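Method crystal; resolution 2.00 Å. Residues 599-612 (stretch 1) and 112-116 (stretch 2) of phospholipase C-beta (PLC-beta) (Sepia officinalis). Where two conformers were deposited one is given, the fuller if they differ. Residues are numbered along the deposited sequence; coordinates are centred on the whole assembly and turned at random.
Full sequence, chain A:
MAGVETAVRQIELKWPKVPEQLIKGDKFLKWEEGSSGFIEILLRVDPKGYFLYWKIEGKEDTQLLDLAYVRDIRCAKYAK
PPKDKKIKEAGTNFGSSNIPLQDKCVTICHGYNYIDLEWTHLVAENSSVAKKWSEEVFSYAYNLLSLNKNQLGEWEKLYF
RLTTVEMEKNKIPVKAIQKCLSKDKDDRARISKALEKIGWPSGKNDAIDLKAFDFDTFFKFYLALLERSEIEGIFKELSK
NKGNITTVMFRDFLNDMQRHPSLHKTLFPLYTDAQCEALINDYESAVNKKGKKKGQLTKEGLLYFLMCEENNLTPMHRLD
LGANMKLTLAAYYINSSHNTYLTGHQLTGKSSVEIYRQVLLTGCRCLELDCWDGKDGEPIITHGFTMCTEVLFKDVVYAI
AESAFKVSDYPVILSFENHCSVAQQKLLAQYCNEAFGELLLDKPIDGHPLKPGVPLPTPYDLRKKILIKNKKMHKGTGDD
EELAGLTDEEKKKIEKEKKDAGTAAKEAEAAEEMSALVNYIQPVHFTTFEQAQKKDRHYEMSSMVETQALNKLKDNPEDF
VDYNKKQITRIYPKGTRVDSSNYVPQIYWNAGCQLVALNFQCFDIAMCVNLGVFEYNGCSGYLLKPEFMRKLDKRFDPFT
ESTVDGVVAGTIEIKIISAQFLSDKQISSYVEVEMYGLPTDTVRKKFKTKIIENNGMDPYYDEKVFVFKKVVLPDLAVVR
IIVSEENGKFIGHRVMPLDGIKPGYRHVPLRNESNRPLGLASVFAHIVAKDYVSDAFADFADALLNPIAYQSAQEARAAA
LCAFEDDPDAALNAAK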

# COMPACT_ATOMS: atom_id res chain seq x y z
N ASN A 599 -8.54 9.03 -6.94
CA ASN A 599 -7.58 10.13 -6.95
C ASN A 599 -6.45 9.82 -5.97
O ASN A 599 -6.63 9.94 -4.76
CB ASN A 599 -8.28 11.44 -6.59
CG ASN A 599 -9.30 11.85 -7.63
OD1 ASN A 599 -9.00 11.89 -8.83
ND2 ASN A 599 -10.50 12.16 -7.19
N PHE A 600 -5.29 9.45 -6.51
CA PHE A 600 -4.15 9.01 -5.70
C PHE A 600 -3.54 10.11 -4.85
O PHE A 600 -2.84 9.82 -3.88
CB PHE A 600 -3.07 8.34 -6.57
CG PHE A 600 -3.25 6.86 -6.72
CD1 PHE A 600 -4.44 6.34 -7.19
CD2 PHE A 600 -2.24 5.98 -6.37
CE1 PHE A 600 -4.62 4.98 -7.32
CE2 PHE A 600 -2.40 4.62 -6.51
CZ PHE A 600 -3.59 4.11 -6.97
N GLN A 601 -3.81 11.37 -5.20
CA GLN A 601 -3.27 12.51 -4.46
C GLN A 601 -4.07 12.85 -3.20
O GLN A 601 -3.63 13.66 -2.39
CB GLN A 601 -3.20 13.76 -5.36
CG GLN A 601 -4.54 14.40 -5.71
CD GLN A 601 -5.18 13.82 -6.96
OE1 GLN A 601 -5.10 12.62 -7.24
NE2 GLN A 601 -5.83 14.69 -7.72
N CYS A 602 -5.25 12.26 -3.06
CA CYS A 602 -6.10 12.52 -1.90
C CYS A 602 -6.05 11.34 -0.95
O CYS A 602 -6.65 10.30 -1.23
CB CYS A 602 -7.54 12.79 -2.34
SG CYS A 602 -8.67 13.19 -0.99
N PHE A 603 -5.36 11.51 0.17
CA PHE A 603 -5.15 10.44 1.14
C PHE A 603 -6.30 10.31 2.13
O PHE A 603 -6.10 10.30 3.34
CB PHE A 603 -3.82 10.63 1.85
CG PHE A 603 -2.62 10.44 0.95
CD1 PHE A 603 -2.31 9.18 0.47
CD2 PHE A 603 -1.85 11.52 0.55
CE1 PHE A 603 -1.22 8.98 -0.37
CE2 PHE A 603 -0.76 11.34 -0.30
CZ PHE A 603 -0.45 10.07 -0.75
N ASP A 604 -7.51 10.20 1.59
CA ASP A 604 -8.69 9.99 2.41
C ASP A 604 -8.87 8.48 2.66
O ASP A 604 -8.05 7.67 2.24
CB ASP A 604 -9.92 10.63 1.76
CG ASP A 604 -10.22 10.11 0.35
OD1 ASP A 604 -9.47 9.26 -0.20
OD2 ASP A 604 -11.24 10.57 -0.21
N ILE A 605 -9.94 8.12 3.36
CA ILE A 605 -10.19 6.71 3.70
C ILE A 605 -10.10 5.79 2.47
O ILE A 605 -9.51 4.71 2.53
CB ILE A 605 -11.54 6.54 4.46
CG1 ILE A 605 -11.78 5.07 4.85
CG2 ILE A 605 -12.71 7.10 3.65
CD1 ILE A 605 -12.45 4.23 3.78
N ALA A 606 -10.64 6.24 1.34
CA ALA A 606 -10.65 5.44 0.11
C ALA A 606 -9.24 5.05 -0.35
O ALA A 606 -8.99 3.89 -0.67
CB ALA A 606 -11.37 6.19 -0.99
N MET A 607 -8.32 6.02 -0.38
CA MET A 607 -6.94 5.75 -0.79
C MET A 607 -6.18 4.91 0.24
O MET A 607 -5.41 4.03 -0.14
CB MET A 607 -6.18 7.04 -1.10
CG MET A 607 -6.31 7.51 -2.55
SD MET A 607 -5.98 6.23 -3.78
CE MET A 607 -4.26 5.86 -3.45
N CYS A 608 -6.39 5.19 1.52
CA CYS A 608 -5.81 4.39 2.59
C CYS A 608 -6.17 2.90 2.45
O CYS A 608 -5.30 2.04 2.57
CB CYS A 608 -6.26 4.91 3.96
SG CYS A 608 -5.59 6.53 4.37
N VAL A 609 -7.44 2.63 2.17
CA VAL A 609 -7.93 1.25 1.99
C VAL A 609 -7.39 0.63 0.70
O VAL A 609 -6.97 -0.53 0.69
CB VAL A 609 -9.48 1.20 1.98
CG1 VAL A 609 -9.98 -0.16 1.58
CG2 VAL A 609 -10.03 1.60 3.35
N ASN A 610 -7.40 1.41 -0.38
CA ASN A 610 -6.92 0.94 -1.67
C ASN A 610 -5.47 0.47 -1.60
O ASN A 610 -5.15 -0.64 -2.02
CB ASN A 610 -7.06 2.05 -2.72
CG ASN A 610 -6.76 1.56 -4.12
OD1 ASN A 610 -7.54 0.81 -4.71
ND2 ASN A 610 -5.62 1.99 -4.66
N LEU A 611 -4.59 1.31 -1.06
CA LEU A 611 -3.18 0.97 -0.95
C LEU A 611 -2.97 -0.21 -0.00
O LEU A 611 -2.12 -1.07 -0.25
CB LEU A 611 -2.36 2.18 -0.52
CG LEU A 611 -2.39 3.33 -1.53
CD1 LEU A 611 -1.66 4.55 -0.96
CD2 LEU A 611 -1.80 2.91 -2.85
N GLY A 612 -3.76 -0.26 1.06
CA GLY A 612 -3.75 -1.39 1.99
C GLY A 612 -4.04 -2.74 1.36
O GLY A 612 -3.31 -3.71 1.61
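Stretch 2, residues 112-116: YNYID

A single phenol hydroxyl is the meeting point of four residues of stretch 1: Tyr 114 OH donates a hydrogen bond to the backbone carbonyl Phe 600 O at 2.7 Å, and the same oxygen lies 3.5 Å from Phe 600 CD2, 3.4 Å from Phe 603 CE1, 3.4 Å from Met 607 CE and 3.9 Å from Leu 611 CD1. It is the one hydrogen bond between the stretches, and it spends a buried hydroxyl on a main-chain acceptor, so no side chain of stretch 1 has to supply the polar partner.

Stretch 2 forms neither regular helix nor strand. Its residues run counter to those of stretch 1, with Ile 115 nearest Gln 601 (CA to CA 6.5 Å) and Asn 113 nearest Phe 603 (CA to CA 9.0 Å). Stretch 1 meets it with a type I turn from Asn 599 to Cys 602, then with the helix that starts at Ile 605, N-capped by Asp 604 through a weak bond from Met 607 N to Asp 604 OD1 (3.4 Å).

The CA-to-CB bond of Tyr 114 points sideways, but with chi1 in p the end of the side chain comes nearer and carries the ring into the site. Phe 603 presents its edge to one face of that ring, centroids 5.0 Å apart and planes at 61°, while Leu 611 CD1 sits at the tyrosine's edge, 4.0 Å from Tyr 114 CE2.

Phe 603 also serves the flanking residues: its CE2 is 3.8 Å from Asn 113 CB and 3.8 Å from Ile 115 CG1. Ile 115 reaches the turn as well, CD1 lying 3.8 Å from Gln 601 CB. Asn 113 OD1 accepts from both Ile 115 N and Asp 116 N at 2.8 Å, tying the irregular loop to itself. The rule is economical: one anchored tyrosine with two phenylalanine neighbours, one of which, Phe 603, meets it edge to face, and 287 Å² buried in all.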

# COMPACT_ATOMS: atom_id res chain seq x y z
N TYR A 112 7.60 10.68 3.00
CA TYR A 112 6.64 10.01 3.88
C TYR A 112 5.41 9.55 3.08
O TYR A 112 4.96 8.42 3.22
CB TYR A 112 6.23 10.96 5.01
CG TYR A 112 5.59 10.30 6.19
CD1 TYR A 112 6.27 9.32 6.92
CD2 TYR A 112 4.31 10.66 6.62
CE1 TYR A 112 5.70 8.72 8.03
CE2 TYR A 112 3.73 10.06 7.73
CZ TYR A 112 4.43 9.09 8.43
OH TYR A 112 3.88 8.48 9.52
N ASN A 113 4.89 10.47 2.27
CA ASN A 113 3.89 10.19 1.24
C ASN A 113 4.53 10.44 -0.12
O ASN A 113 5.62 11.02 -0.19
CB ASN A 113 2.63 11.06 1.42
CG ASN A 113 2.89 12.55 1.16
OD1 ASN A 113 3.04 12.98 0.02
ND2 ASN A 113 2.90 13.34 2.22
N TYR A 114 3.88 10.00 -1.20
CA TYR A 114 4.48 10.12 -2.55
C TYR A 114 4.14 11.40 -3.31
O TYR A 114 4.59 11.58 -4.44
CB TYR A 114 4.14 8.89 -3.42
CG TYR A 114 2.67 8.54 -3.43
CD1 TYR A 114 1.75 9.32 -4.12
CD2 TYR A 114 2.21 7.43 -2.74
CE1 TYR A 114 0.41 9.01 -4.12
CE2 TYR A 114 0.86 7.10 -2.73
CZ TYR A 114 -0.03 7.89 -3.42
OH TYR A 114 -1.37 7.58 -3.42
N ILE A 115 3.36 12.29 -2.70
CA ILE A 115 3.04 13.58 -3.31
C ILE A 115 4.09 14.63 -2.92
O ILE A 115 4.51 15.43 -3.77
CB ILE A 115 1.64 14.08 -2.90
CG1 ILE A 115 0.56 13.10 -3.38
CG2 ILE A 115 1.37 15.46 -3.49
CD1 ILE A 115 0.48 12.96 -4.89
N ASP A 116 4.51 14.64 -1.66
CA ASP A 116 5.52 15.57 -1.18
C ASP A 116 6.89 14.88 -1.14
O ASP A 116 7.26 14.27 -0.15
CB ASP A 116 5.15 16.10 0.21
CG ASP A 116 5.97 17.32 0.62
OD1 ASP A 116 6.86 17.74 -0.15
OD2 ASP A 116 5.72 17.87 1.72